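Local structure of minor fimbrium anchoring subunit Mfa2 (Porphyromonas gingivalis, 5NFI) at residues E141-V146 / F199-K204; E160-S165 / S181-G186; R145-V150 / D249-L254. The protein holds the minor fimbria in the outer membrane through its interaction with the subunit Mfa1, and regulates the length of the fimbria. All blocks are in the same frame, centred on the assembly; numbering follows the deposited sequence.

In the fold
All three contacts are pairings of beta strands. Contacts 1 and 3 share strand 133-151, whose part around 144-150 has strand 196-202 on one side and strand 249-258 on the other. Their centres are about 11 Å apart, and both use Arg-145 and Val-146. Contact 2 joins strands 159-165 and 182-190, with its centre about 11 Å from contact 1 and 13 Å from contact 3. Strand 182-190 also pairs with strand 196-202, so contact 2 adjoins contact 1. Ile-161 meets Val-148 and Val-150. Contacts 1 and 3 join segments 53 and 99 residues apart, while contact 2 closes a shorter loop of 15 residues nested inside both. Together they build one beta-rich body.

Contact 1: residues E141-V146 / F199-K204; sequences EYTNRV and FFTTLK
This is a buried antiparallel strand pairing that runs out into two loop ends, near the centre of the chain. Asn-144 and Thr-202 exchange backbone hydrogen bonds in both directions, as do Val-146 and Phe-200. The Val-146 N to Phe-200 O bond is 2.9 Å and nearly straight (175°). Between these pairs, Arg-145 and Thr-201 form the non-hydrogen-bonded pair. The four backbone bonds join strand 133-151 to strand 196-202, its antiparallel neighbour in the beta-rich fold. Asn-144 prolongs the pairing with its side chain: Asn-144 ND2 gives a 2.7 Å bond to Leu-203 O, which lies in the amide plane. At the loop end, the bent chain of Lys-204 crosses the Tyr-142 ring obliquely. Lys-204 CD lies over the ring centre, 3.4 Å from the Tyr-142 centroid, a CH-pi contact. Lys-204 NZ goes on to a salt bridge with Glu-206, and Tyr-142 OH bonds to Gly-174 O. On the face of Arg-145 and Thr-201, Phe-199 lies alongside Arg-145, with Phe-199 CZ 3.7 Å from Arg-145 CB. Glu-141 OE2 is gripped twice: its syn lone pair takes Arg-145 NH2 at 2.8 Å, and its anti lone pair takes Thr-143 OG1 at 2.7 Å.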
ATOM      1  N   GLU A 141       5.145  -0.446   4.973  1.00 52.33           N
ATOM      2  CA  GLU A 141       3.699  -0.614   4.914  1.00 49.25           C
ATOM      3  C   GLU A 141       3.145   0.019   3.653  1.00 47.26           C
ATOM      4  O   GLU A 141       3.502   1.146   3.318  1.00 47.85           O
ATOM      5  CB  GLU A 141       3.011  -0.017   6.143  1.00 48.96           C
ATOM      6  CG  GLU A 141       1.526  -0.314   6.136  1.00 48.41           C
ATOM      7  CD  GLU A 141       0.787   0.287   7.304  1.00 48.99           C
ATOM      8  OE1 GLU A 141       1.467   0.884   8.180  1.00 50.48           O
ATOM      9  OE2 GLU A 141      -0.465   0.147   7.341  1.00 47.61           O
ATOM     10  N   TYR A 142       2.268  -0.723   2.975  1.00 45.29           N
ATOM     11  CA  TYR A 142       1.661  -0.321   1.712  1.00 45.03           C
ATOM     12  C   TYR A 142       0.209   0.132   1.892  1.00 44.93           C
ATOM     13  O   TYR A 142      -0.305   0.881   1.067  1.00 42.95           O
ATOM     14  CB  TYR A 142       1.678  -1.472   0.709  1.00 45.30           C
ATOM     15  CG  TYR A 142       2.894  -1.550  -0.183  1.00 46.41           C
ATOM     16  CD1 TYR A 142       4.092  -0.932   0.165  1.00 46.79           C
ATOM     17  CD2 TYR A 142       2.838  -2.241  -1.388  1.00 46.26           C
ATOM     18  CE1 TYR A 142       5.192  -1.003  -0.663  1.00 47.15           C
ATOM     19  CE2 TYR A 142       3.926  -2.315  -2.215  1.00 46.65           C
ATOM     20  CZ  TYR A 142       5.098  -1.698  -1.853  1.00 47.65           C
ATOM     21  OH  TYR A 142       6.183  -1.783  -2.699  1.00 49.29           O
ATOM     22  N   THR A 143      -0.458  -0.369   2.939  1.00 44.07           N
ATOM     23  CA  THR A 143      -1.772   0.143   3.302  1.00 44.25           C
ATOM     24  C   THR A 143      -1.675   1.593   3.807  1.00 46.57           C
ATOM     25  O   THR A 143      -0.669   2.020   4.407  1.00 48.04           O
ATOM     26  CB  THR A 143      -2.468  -0.696   4.386  1.00 43.29           C
ATOM     27  OG1 THR A 143      -1.483  -1.275   5.245  1.00 43.46           O
ATOM     28  CG2 THR A 143      -3.354  -1.783   3.783  1.00 41.92           C
ATOM     29  N   ASN A 144      -2.729   2.351   3.537  1.00 46.71           N
ATOM     30  CA  ASN A 144      -2.830   3.731   3.977  1.00 46.87           C
ATOM     31  C   ASN A 144      -4.210   3.932   4.507  1.00 45.86           C
ATOM     32  O   ASN A 144      -5.169   3.485   3.903  1.00 45.26           O
ATOM     33  CB  ASN A 144      -2.561   4.701   2.842  1.00 47.29           C
ATOM     34  CG  ASN A 144      -1.144   4.655   2.380  1.00 47.37           C
ATOM     35  OD1 ASN A 144      -0.258   5.207   3.026  1.00 45.21           O
ATOM     36  ND2 ASN A 144      -0.918   4.027   1.230  1.00 46.85           N
ATOM     37  N   ARG A 145      -4.295   4.592   5.647  1.00 46.57           N
ATOM     38  CA  ARG A 145      -5.564   4.925   6.258  1.00 46.65           C
ATOM     39  C   ARG A 145      -5.814   6.393   5.996  1.00 47.80           C
ATOM     40  O   ARG A 145      -5.016   7.247   6.377  1.00 49.21           O
ATOM     41  CB  ARG A 145      -5.552   4.613   7.759  1.00 46.38           C
ATOM     42  CG  ARG A 145      -5.458   3.126   8.061  1.00 45.12           C
ATOM     43  CD  ARG A 145      -4.876   2.884   9.436  1.00 46.38           C
ATOM     44  NE  ARG A 145      -3.462   3.254   9.490  1.00 47.90           N
ATOM     45  CZ  ARG A 145      -2.460   2.475   9.078  1.00 48.55           C
ATOM     46  NH1 ARG A 145      -1.204   2.907   9.158  1.00 49.05           N
ATOM     47  NH2 ARG A 145      -2.710   1.265   8.583  1.00 48.59           N
ATOM     48  N   VAL A 146      -6.910   6.678   5.312  1.00 47.72           N
ATOM     49  CA  VAL A 146      -7.192   8.025   4.861  1.00 48.51           C
ATOM     50  C   VAL A 146      -8.550   8.492   5.359  1.00 48.75           C
ATOM     51  O   VAL A 146      -9.583   7.956   4.958  1.00 48.80           O
ATOM     52  CB  VAL A 146      -7.158   8.130   3.317  1.00 48.47           C
ATOM     53  CG1 VAL A 146      -7.198   9.582   2.894  1.00 49.54           C
ATOM     54  CG2 VAL A 146      -5.919   7.455   2.747  1.00 47.69           C
ATOM     55  N   PHE A 199     -13.940   7.264   6.183  1.00 57.49           N
ATOM     56  CA  PHE A 199     -12.673   6.576   6.415  1.00 55.30           C
ATOM     57  C   PHE A 199     -12.398   5.479   5.378  1.00 53.16           C
ATOM     58  O   PHE A 199     -13.210   4.573   5.178  1.00 53.38           O
ATOM     59  CB  PHE A 199     -12.636   5.989   7.821  1.00 55.72           C
ATOM     60  CG  PHE A 199     -11.363   5.251   8.131  1.00 55.99           C
ATOM     61  CD1 PHE A 199     -10.245   5.930   8.576  1.00 56.26           C
ATOM     62  CD2 PHE A 199     -11.280   3.873   7.962  1.00 55.97           C
ATOM     63  CE1 PHE A 199      -9.069   5.241   8.859  1.00 56.79           C
ATOM     64  CE2 PHE A 199     -10.114   3.188   8.231  1.00 56.07           C
ATOM     65  CZ  PHE A 199      -9.008   3.868   8.683  1.00 56.41           C
ATOM     66  N   PHE A 200     -11.243   5.573   4.728  1.00 51.15           N
ATOM     67  CA  PHE A 200     -10.849   4.621   3.698  1.00 50.07           C
ATOM     68  C   PHE A 200      -9.578   3.881   4.101  1.00 48.52           C
ATOM     69  O   PHE A 200      -8.652   4.472   4.660  1.00 48.90           O
ATOM     70  CB  PHE A 200     -10.597   5.321   2.355  1.00 50.79           C
ATOM     71  CG  PHE A 200     -11.739   6.146   1.875  1.00 51.68           C
ATOM     72  CD1 PHE A 200     -11.921   7.438   2.336  1.00 52.00           C
ATOM     73  CD2 PHE A 200     -12.632   5.637   0.953  1.00 52.17           C
ATOM     74  CE1 PHE A 200     -12.982   8.201   1.888  1.00 52.34           C
ATOM     75  CE2 PHE A 200     -13.702   6.398   0.496  1.00 52.08           C
ATOM     76  CZ  PHE A 200     -13.881   7.668   0.961  1.00 52.24           C
ATOM     77  N   THR A 201      -9.519   2.593   3.813  1.00 46.55           N
ATOM     78  CA  THR A 201      -8.243   1.930   3.858  1.00 45.92           C
ATOM     79  C   THR A 201      -7.894   1.536   2.436  1.00 45.03           C
ATOM     80  O   THR A 201      -8.579   0.716   1.810  1.00 45.52           O
ATOM     81  CB  THR A 201      -8.233   0.695   4.773  1.00 47.13           C
ATOM     82  OG1 THR A 201      -8.644   1.069   6.090  1.00 47.86           O
ATOM     83  CG2 THR A 201      -6.831   0.132   4.842  1.00 47.29           C
ATOM     84  N   THR A 202      -6.838   2.132   1.910  1.00 43.46           N
ATOM     85  CA  THR A 202      -6.462   1.833   0.551  1.00 43.12           C
ATOM     86  C   THR A 202      -5.067   1.226   0.558  1.00 43.74           C
ATOM     87  O   THR A 202      -4.442   1.116   1.606  1.00 44.15           O
ATOM     88  CB  THR A 202      -6.515   3.090  -0.335  1.00 42.67           C
ATOM     89  OG1 THR A 202      -6.155   2.749  -1.679  1.00 43.93           O
ATOM     90  CG2 THR A 202      -5.564   4.144   0.179  1.00 42.28           C
ATOM     91  N   LEU A 203      -4.568   0.827  -0.598  1.00 43.93           N
ATOM     92  CA  LEU A 203      -3.235   0.278  -0.620  1.00 45.73           C
ATOM     93  C   LEU A 203      -2.276   1.409  -0.963  1.00 47.30           C
ATOM     94  O   LEU A 203      -2.411   2.504  -0.416  1.00 47.30           O
ATOM     95  CB  LEU A 203      -3.138  -0.903  -1.587  1.00 46.19           C
ATOM     96  CG  LEU A 203      -4.047  -2.062  -1.150  1.00 45.84           C
ATOM     97  CD1 LEU A 203      -4.039  -3.180  -2.158  1.00 46.30           C
ATOM     98  CD2 LEU A 203      -3.630  -2.584   0.223  1.00 46.52           C
ATOM     99  N   LYS A 204      -1.301   1.145  -1.831  1.00 48.78           N
ATOM    100  CA  LYS A 204      -0.161   2.048  -2.002  1.00 49.72           C
ATOM    101  C   LYS A 204      -0.547   3.377  -2.656  1.00 49.31           C
ATOM    102  O   LYS A 204      -1.304   3.421  -3.629  1.00 48.56           O
ATOM    103  CB  LYS A 204       0.940   1.360  -2.819  1.00 51.52           C
ATOM    104  CG  LYS A 204       2.233   2.150  -2.957  1.00 52.92           C
ATOM    105  CD  LYS A 204       3.379   1.443  -2.269  1.00 54.54           C
ATOM    106  CE  LYS A 204       4.650   1.467  -3.103  1.00 57.23           C
ATOM    107  NZ  LYS A 204       5.178   2.858  -3.311  1.00 58.24           N
TER

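Contact 2: residues E160-S165 / S181-G186; sequences EIKLAS and STYYPG
Two antiparallel strands, 159-165 and 182-190, meet here at a junction of the beta-rich fold. On its other side, strand 159-165 pairs with strand 211-217, and strand 182-190 also pairs with strand 196-202. Ser-165 and Thr-182 form a hydrogen-bonded pair. Ser-165 N reaches Thr-182 O at 2.9 Å, while the return bond from Thr-182 N to Ser-165 O is bent (133°), its donor well above the carbonyl plane. Tyr-184 N bonds to Leu-163 O at 3.0 Å, nearly along the C=O axis. Beyond this point the strands diverge, and a water stands between them. The water accepts from Leu-163 N at 2.9 Å and donates to Tyr-184 O at 3.0 Å. On the face of Ala-164 and Tyr-183, the methyl of Ala-164 sits over one face of the Tyr-183 ring. Ala-164 CB is 3.9 Å from the Tyr-183 centroid, offset toward the rim, a CH-pi contact. The extended Lys-162 chain crosses this ring obliquely. Tyr-184 lies on the other face of the strands, with its ring edge toward Leu-163 O and its hydroxyl bonded to Asn-167. Leu-163 on that same face touches Phe-200. Direct backbone bonds thus hold the pair from Ser-165 to Leu-163, though that of Thr-182 N is poorly directed, and a water takes over between Leu-163 N and Tyr-184 O.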
ATOM      1  N   GLU A 160     -21.244  12.366  -0.970  1.00 54.20           N
ATOM      2  CA  GLU A 160     -20.513  11.121  -0.882  1.00 53.02           C
ATOM      3  C   GLU A 160     -19.061  11.322  -1.244  1.00 52.16           C
ATOM      4  O   GLU A 160     -18.751  11.890  -2.295  1.00 53.48           O
ATOM      5  CB  GLU A 160     -21.133  10.066  -1.796  1.00 53.59           C
ATOM      6  CG  GLU A 160     -20.167   8.991  -2.232  1.00 53.12           C
ATOM      7  CD  GLU A 160     -20.849   7.672  -2.492  1.00 54.28           C
ATOM      8  OE1 GLU A 160     -22.053   7.679  -2.852  1.00 55.81           O
ATOM      9  OE2 GLU A 160     -20.177   6.624  -2.327  1.00 53.82           O
ATOM     10  N   ILE A 161     -18.181  10.860  -0.362  1.00 50.52           N
ATOM     11  CA  ILE A 161     -16.758  10.914  -0.604  1.00 50.20           C
ATOM     12  C   ILE A 161     -16.290   9.582  -1.169  1.00 50.05           C
ATOM     13  O   ILE A 161     -16.658   8.500  -0.678  1.00 49.33           O
ATOM     14  CB  ILE A 161     -15.993  11.274   0.670  1.00 49.82           C
ATOM     15  CG1 ILE A 161     -16.551  12.601   1.222  1.00 50.86           C
ATOM     16  CG2 ILE A 161     -14.504  11.407   0.373  1.00 49.44           C
ATOM     17  CD1 ILE A 161     -16.029  13.013   2.581  1.00 50.48           C
ATOM     18  N   LYS A 162     -15.515   9.682  -2.242  1.00 50.53           N
ATOM     19  CA  LYS A 162     -15.019   8.528  -2.953  1.00 49.93           C
ATOM     20  C   LYS A 162     -13.533   8.632  -3.167  1.00 50.94           C
ATOM     21  O   LYS A 162     -12.996   9.722  -3.384  1.00 51.92           O
ATOM     22  CB  LYS A 162     -15.712   8.372  -4.296  1.00 50.30           C
ATOM     23  CG  LYS A 162     -17.175   8.067  -4.198  1.00 51.26           C
ATOM     24  CD  LYS A 162     -17.722   7.738  -5.558  1.00 53.16           C
ATOM     25  CE  LYS A 162     -19.223   7.973  -5.615  1.00 55.39           C
ATOM     26  NZ  LYS A 162     -19.823   7.451  -6.891  1.00 57.45           N
ATOM     27  N   LEU A 163     -12.879   7.477  -3.123  1.00 50.86           N
ATOM     28  CA  LEU A 163     -11.448   7.373  -3.331  1.00 51.32           C
ATOM     29  C   LEU A 163     -11.153   6.272  -4.342  1.00 52.49           C
ATOM     30  O   LEU A 163     -11.312   5.068  -4.047  1.00 52.85           O
ATOM     31  CB  LEU A 163     -10.743   7.088  -2.009  1.00 50.13           C
ATOM     32  CG  LEU A 163      -9.220   6.973  -2.016  1.00 49.55           C
ATOM     33  CD1 LEU A 163      -8.558   8.317  -2.297  1.00 49.69           C
ATOM     34  CD2 LEU A 163      -8.770   6.423  -0.684  1.00 49.03           C
ATOM     35  N   ALA A 164     -10.735   6.684  -5.534  1.00 53.71           N
ATOM     36  CA  ALA A 164     -10.379   5.750  -6.587  1.00 55.44           C
ATOM     37  C   ALA A 164      -8.866   5.677  -6.764  1.00 57.03           C
ATOM     38  O   ALA A 164      -8.166   6.688  -6.697  1.00 58.58           O
ATOM     39  CB  ALA A 164     -11.031   6.138  -7.888  1.00 56.76           C
ATOM     40  N   SER A 165      -8.350   4.479  -6.997  1.00 55.96           N
ATOM     41  CA  SER A 165      -6.931   4.365  -7.260  1.00 55.36           C
ATOM     42  C   SER A 165      -6.619   3.092  -8.015  1.00 54.83           C
ATOM     43  O   SER A 165      -7.159   2.040  -7.703  1.00 54.63           O
ATOM     44  CB  SER A 165      -6.157   4.412  -5.952  1.00 54.88           C
ATOM     45  OG  SER A 165      -4.771   4.276  -6.189  1.00 55.87           O
ATOM     46  N   SER A 181      -8.882   1.506 -12.258  1.00 63.87           N
ATOM     47  CA  SER A 181      -8.970   2.099 -10.943  1.00 62.16           C
ATOM     48  C   SER A 181      -9.863   1.270 -10.061  1.00 60.34           C
ATOM     49  O   SER A 181     -10.653   0.483 -10.544  1.00 60.60           O
ATOM     50  CB  SER A 181      -9.486   3.540 -11.020  1.00 63.07           C
ATOM     51  OG  SER A 181      -8.392   4.441 -11.085  1.00 63.39           O
ATOM     52  N   THR A 182      -9.722   1.456  -8.762  1.00 56.78           N
ATOM     53  CA  THR A 182     -10.467   0.698  -7.783  1.00 54.64           C
ATOM     54  C   THR A 182     -11.076   1.663  -6.792  1.00 55.35           C
ATOM     55  O   THR A 182     -10.382   2.511  -6.226  1.00 54.52           O
ATOM     56  CB  THR A 182      -9.568  -0.300  -7.024  1.00 52.03           C
ATOM     57  OG1 THR A 182      -8.954  -1.207  -7.944  1.00 51.08           O
ATOM     58  CG2 THR A 182     -10.371  -1.076  -6.017  1.00 50.50           C
ATOM     59  N   TYR A 183     -12.372   1.545  -6.573  1.00 55.96           N
ATOM     60  CA  TYR A 183     -12.999   2.380  -5.577  1.00 56.97           C
ATOM     61  C   TYR A 183     -12.868   1.711  -4.222  1.00 56.34           C
ATOM     62  O   TYR A 183     -13.046   0.506  -4.113  1.00 54.62           O
ATOM     63  CB  TYR A 183     -14.460   2.653  -5.947  1.00 58.41           C
ATOM     64  CG  TYR A 183     -14.568   3.721  -6.997  1.00 60.81           C
ATOM     65  CD1 TYR A 183     -14.473   3.414  -8.346  1.00 62.43           C
ATOM     66  CD2 TYR A 183     -14.723   5.058  -6.638  1.00 61.87           C
ATOM     67  CE1 TYR A 183     -14.553   4.409  -9.315  1.00 64.24           C
ATOM     68  CE2 TYR A 183     -14.805   6.061  -7.594  1.00 63.33           C
ATOM     69  CZ  TYR A 183     -14.715   5.732  -8.929  1.00 64.84           C
ATOM     70  OH  TYR A 183     -14.788   6.735  -9.871  1.00 67.05           O
ATOM     71  N   TYR A 184     -12.532   2.490  -3.195  1.00 52.22           N
ATOM     72  CA  TYR A 184     -12.439   1.941  -1.839  1.00 54.31           C
ATOM     73  C   TYR A 184     -13.623   2.333  -0.949  1.00 58.89           C
ATOM     74  O   TYR A 184     -14.060   3.493  -0.951  1.00 57.20           O
ATOM     75  CB  TYR A 184     -11.124   2.366  -1.185  1.00 51.47           C
ATOM     76  CG  TYR A 184      -9.945   1.669  -1.803  1.00 50.02           C
ATOM     77  CD1 TYR A 184      -9.322   2.192  -2.924  1.00 49.54           C
ATOM     78  CD2 TYR A 184      -9.474   0.467  -1.286  1.00 49.62           C
ATOM     79  CE1 TYR A 184      -8.254   1.555  -3.501  1.00 49.79           C
ATOM     80  CE2 TYR A 184      -8.407  -0.176  -1.853  1.00 49.52           C
ATOM     81  CZ  TYR A 184      -7.797   0.370  -2.958  1.00 49.69           C
ATOM     82  OH  TYR A 184      -6.731  -0.276  -3.534  1.00 50.16           O
ATOM     83  N   PRO A 185     -14.133   1.352  -0.177  1.00 64.86           N
ATOM     84  CA  PRO A 185     -15.348   1.452   0.633  1.00 68.89           C
ATOM     85  C   PRO A 185     -15.250   2.538   1.688  1.00 73.62           C
ATOM     86  O   PRO A 185     -14.568   2.367   2.693  1.00 74.16           O
ATOM     87  CB  PRO A 185     -15.451   0.078   1.289  1.00 69.30           C
ATOM     88  CG  PRO A 185     -14.564  -0.806   0.503  1.00 68.71           C
ATOM     89  CD  PRO A 185     -13.465   0.057   0.015  1.00 66.61           C
ATOM     90  N   GLY A 186     -15.949   3.644   1.456  1.00 77.74           N
ATOM     91  CA  GLY A 186     -15.910   4.770   2.364  1.00 82.40           C
ATOM     92  C   GLY A 186     -16.995   4.747   3.415  1.00 89.39           C
ATOM     93  O   GLY A 186     -18.094   5.256   3.200  1.00 89.43           O
TER
HETATM   94  O   HOH W   1     -14.935   5.393  -3.035  1.00 50.33           O

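Contact 3: residues R145-V150 / D249-L254; sequences RVTVSV and DFDIRL
Arg-145 and Asp-249 cross obliquely at the start of this parallel strand pair, with guanidinium and carboxylate planes 42° apart. Arg-145 grips the carboxylate side-on with two nitrogens. Arg-145 NH1 meets the syn lone pair of Asp-249 OD1 at 2.9 Å. Arg-145 NE reaches Asp-249 OD2 at 3.1 Å, from above the carboxylate plane. The bend of the arginine chain at chi3 (-69°) turns these nitrogens to the carboxylate. Glu-141 is a second acidic partner; sharing the guanidinium probably keeps it protonated and lowers the repulsion between the acids. On the same face, Thr-147 and Asp-251 lie side by side. The opposite face is apolar. Val-148 and Ile-252 run alongside each other, with Val-148 CG2 3.8 Å from Ile-252 CB. Ile-252 CD1 reaches back to Val-146 CG1 at 3.6 Å, and Leu-254 CD1 touches Val-150 CG2 at 3.8 Å. Leu-213, Val-215 and Leu-229 pack on this apolar face. Five backbone bonds join the strands. Thr-147 bonds through N and O to Phe-250 and Ile-252, Ser-149 likewise to Ile-252 and Leu-254, as in a parallel pair. Alternating polar and apolar side chains, with one face packed inward, are typical of a beta sandwich, consistent with the transthyretin clan.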
ATOM      1  N   ARG A 145      -4.295   4.592   5.647  1.00 46.57           N
ATOM      2  CA  ARG A 145      -5.564   4.925   6.258  1.00 46.65           C
ATOM      3  C   ARG A 145      -5.814   6.393   5.996  1.00 47.80           C
ATOM      4  O   ARG A 145      -5.016   7.247   6.377  1.00 49.21           O
ATOM      5  CB  ARG A 145      -5.552   4.613   7.759  1.00 46.38           C
ATOM      6  CG  ARG A 145      -5.458   3.126   8.061  1.00 45.12           C
ATOM      7  CD  ARG A 145      -4.876   2.884   9.436  1.00 46.38           C
ATOM      8  NE  ARG A 145      -3.462   3.254   9.490  1.00 47.90           N
ATOM      9  CZ  ARG A 145      -2.460   2.475   9.078  1.00 48.55           C
ATOM     10  NH1 ARG A 145      -1.204   2.907   9.158  1.00 49.05           N
ATOM     11  NH2 ARG A 145      -2.710   1.265   8.583  1.00 48.59           N
ATOM     12  N   VAL A 146      -6.910   6.678   5.312  1.00 47.72           N
ATOM     13  CA  VAL A 146      -7.192   8.025   4.861  1.00 48.51           C
ATOM     14  C   VAL A 146      -8.550   8.492   5.359  1.00 48.75           C
ATOM     15  O   VAL A 146      -9.583   7.956   4.958  1.00 48.80           O
ATOM     16  CB  VAL A 146      -7.158   8.130   3.317  1.00 48.47           C
ATOM     17  CG1 VAL A 146      -7.198   9.582   2.894  1.00 49.54           C
ATOM     18  CG2 VAL A 146      -5.919   7.455   2.747  1.00 47.69           C
ATOM     19  N   THR A 147      -8.534   9.491   6.236  1.00 49.32           N
ATOM     20  CA  THR A 147      -9.750  10.107   6.732  1.00 50.39           C
ATOM     21  C   THR A 147     -10.021  11.417   5.985  1.00 52.26           C
ATOM     22  O   THR A 147      -9.118  12.249   5.796  1.00 53.90           O
ATOM     23  CB  THR A 147      -9.658  10.390   8.234  1.00 51.20           C
ATOM     24  OG1 THR A 147      -9.102   9.250   8.900  1.00 52.16           O
ATOM     25  CG2 THR A 147     -11.030  10.693   8.811  1.00 51.30           C
ATOM     26  N   VAL A 148     -11.262  11.609   5.569  1.00 51.81           N
ATOM     27  CA  VAL A 148     -11.615  12.795   4.826  1.00 53.42           C
ATOM     28  C   VAL A 148     -12.881  13.418   5.398  1.00 55.36           C
ATOM     29  O   VAL A 148     -13.871  12.733   5.617  1.00 48.43           O
ATOM     30  CB  VAL A 148     -11.826  12.484   3.340  1.00 53.06           C
ATOM     31  CG1 VAL A 148     -12.285  13.734   2.593  1.00 54.44           C
ATOM     32  CG2 VAL A 148     -10.554  11.933   2.734  1.00 52.47           C
ATOM     33  N   SER A 149     -12.833  14.722   5.651  1.00 56.88           N
ATOM     34  CA  SER A 149     -14.010  15.450   6.086  1.00 57.59           C
ATOM     35  C   SER A 149     -14.338  16.519   5.063  1.00 58.66           C
ATOM     36  O   SER A 149     -13.443  17.225   4.586  1.00 58.10           O
ATOM     37  CB  SER A 149     -13.786  16.087   7.458  1.00 58.39           C
ATOM     38  OG  SER A 149     -13.075  15.219   8.319  1.00 57.90           O
ATOM     39  N   VAL A 150     -15.616  16.616   4.706  1.00 60.75           N
ATOM     40  CA  VAL A 150     -16.107  17.777   3.975  1.00 63.81           C
ATOM     41  C   VAL A 150     -16.915  18.632   4.932  1.00 68.12           C
ATOM     42  O   VAL A 150     -17.849  18.163   5.588  1.00 67.23           O
ATOM     43  CB  VAL A 150     -16.937  17.394   2.755  1.00 62.27           C
ATOM     44  CG1 VAL A 150     -17.441  18.642   2.055  1.00 63.37           C
ATOM     45  CG2 VAL A 150     -16.080  16.608   1.804  1.00 61.30           C
ATOM     46  N   ASP A 249      -0.969   7.563   7.256  1.00 58.83           N
ATOM     47  CA  ASP A 249      -2.246   8.036   7.758  1.00 57.42           C
ATOM     48  C   ASP A 249      -2.491   9.452   7.289  1.00 57.62           C
ATOM     49  O   ASP A 249      -1.624  10.312   7.399  1.00 58.90           O
ATOM     50  CB  ASP A 249      -2.286   7.953   9.277  1.00 57.52           C
ATOM     51  CG  ASP A 249      -2.488   6.538   9.758  1.00 57.88           C
ATOM     52  OD1 ASP A 249      -1.564   5.730   9.556  1.00 57.69           O
ATOM     53  OD2 ASP A 249      -3.566   6.231  10.320  1.00 58.46           O
ATOM     54  N   PHE A 250      -3.672   9.695   6.745  1.00 57.13           N
ATOM     55  CA  PHE A 250      -3.914  10.965   6.088  1.00 57.93           C
ATOM     56  C   PHE A 250      -5.228  11.590   6.549  1.00 58.47           C
ATOM     57  O   PHE A 250      -6.305  11.083   6.234  1.00 58.42           O
ATOM     58  CB  PHE A 250      -3.896  10.779   4.567  1.00 57.02           C
ATOM     59  CG  PHE A 250      -2.562  10.352   4.025  1.00 57.89           C
ATOM     60  CD1 PHE A 250      -2.224   9.001   3.953  1.00 58.20           C
ATOM     61  CD2 PHE A 250      -1.639  11.293   3.589  1.00 59.35           C
ATOM     62  CE1 PHE A 250      -0.992   8.595   3.464  1.00 59.21           C
ATOM     63  CE2 PHE A 250      -0.390  10.898   3.092  1.00 60.87           C
ATOM     64  CZ  PHE A 250      -0.068   9.539   3.034  1.00 60.48           C
ATOM     65  N   ASP A 251      -5.133  12.670   7.323  1.00 59.06           N
ATOM     66  CA  ASP A 251      -6.323  13.410   7.718  1.00 58.74           C
ATOM     67  C   ASP A 251      -6.505  14.531   6.709  1.00 56.47           C
ATOM     68  O   ASP A 251      -5.647  15.397   6.568  1.00 56.39           O
ATOM     69  CB  ASP A 251      -6.227  13.964   9.139  1.00 61.80           C
ATOM     70  CG  ASP A 251      -7.599  14.124   9.788  1.00 65.01           C
ATOM     71  OD1 ASP A 251      -8.609  13.910   9.084  1.00 65.57           O
ATOM     72  OD2 ASP A 251      -7.695  14.467  10.990  1.00 67.38           O
ATOM     73  N   ILE A 252      -7.614  14.476   5.982  1.00 54.53           N
ATOM     74  CA  ILE A 252      -7.877  15.414   4.898  1.00 53.58           C
ATOM     75  C   ILE A 252      -9.124  16.217   5.180  1.00 52.48           C
ATOM     76  O   ILE A 252     -10.178  15.655   5.520  1.00 52.17           O
ATOM     77  CB  ILE A 252      -8.049  14.691   3.551  1.00 52.78           C
ATOM     78  CG1 ILE A 252      -6.856  13.764   3.307  1.00 52.82           C
ATOM     79  CG2 ILE A 252      -8.248  15.706   2.418  1.00 53.05           C
ATOM     80  CD1 ILE A 252      -6.900  13.052   1.992  1.00 52.68           C
ATOM     81  N   ARG A 253      -9.003  17.534   5.057  1.00 51.78           N
ATOM     82  CA  ARG A 253     -10.175  18.385   5.184  1.00 50.94           C
ATOM     83  C   ARG A 253     -10.496  19.099   3.878  1.00 50.57           C
ATOM     84  O   ARG A 253      -9.629  19.693   3.240  1.00 51.41           O
ATOM     85  CB  ARG A 253      -9.998  19.402   6.300  1.00 50.96           C
ATOM     86  CG  ARG A 253     -11.221  20.278   6.466  1.00 50.30           C
ATOM     87  CD  ARG A 253     -11.112  21.151   7.681  1.00 50.70           C
ATOM     88  NE  ARG A 253     -12.185  22.127   7.692  1.00 51.68           N
ATOM     89  CZ  ARG A 253     -11.999  23.434   7.856  1.00 53.14           C
ATOM     90  NH1 ARG A 253     -10.774  23.918   8.044  1.00 53.56           N
ATOM     91  NH2 ARG A 253     -13.042  24.255   7.854  1.00 53.92           N
ATOM     92  N   LEU A 254     -11.755  19.013   3.482  1.00 49.52           N
ATOM     93  CA  LEU A 254     -12.249  19.729   2.321  1.00 49.18           C
ATOM     94  C   LEU A 254     -13.218  20.807   2.788  1.00 49.78           C
ATOM     95  O   LEU A 254     -14.248  20.509   3.392  1.00 48.56           O
ATOM     96  CB  LEU A 254     -12.920  18.765   1.357  1.00 47.63           C
ATOM     97  CG  LEU A 254     -11.993  17.643   0.890  1.00 46.01           C
ATOM     98  CD1 LEU A 254     -12.715  16.654  -0.041  1.00 44.67           C
ATOM     99  CD2 LEU A 254     -10.749  18.242   0.238  1.00 46.01           C
TER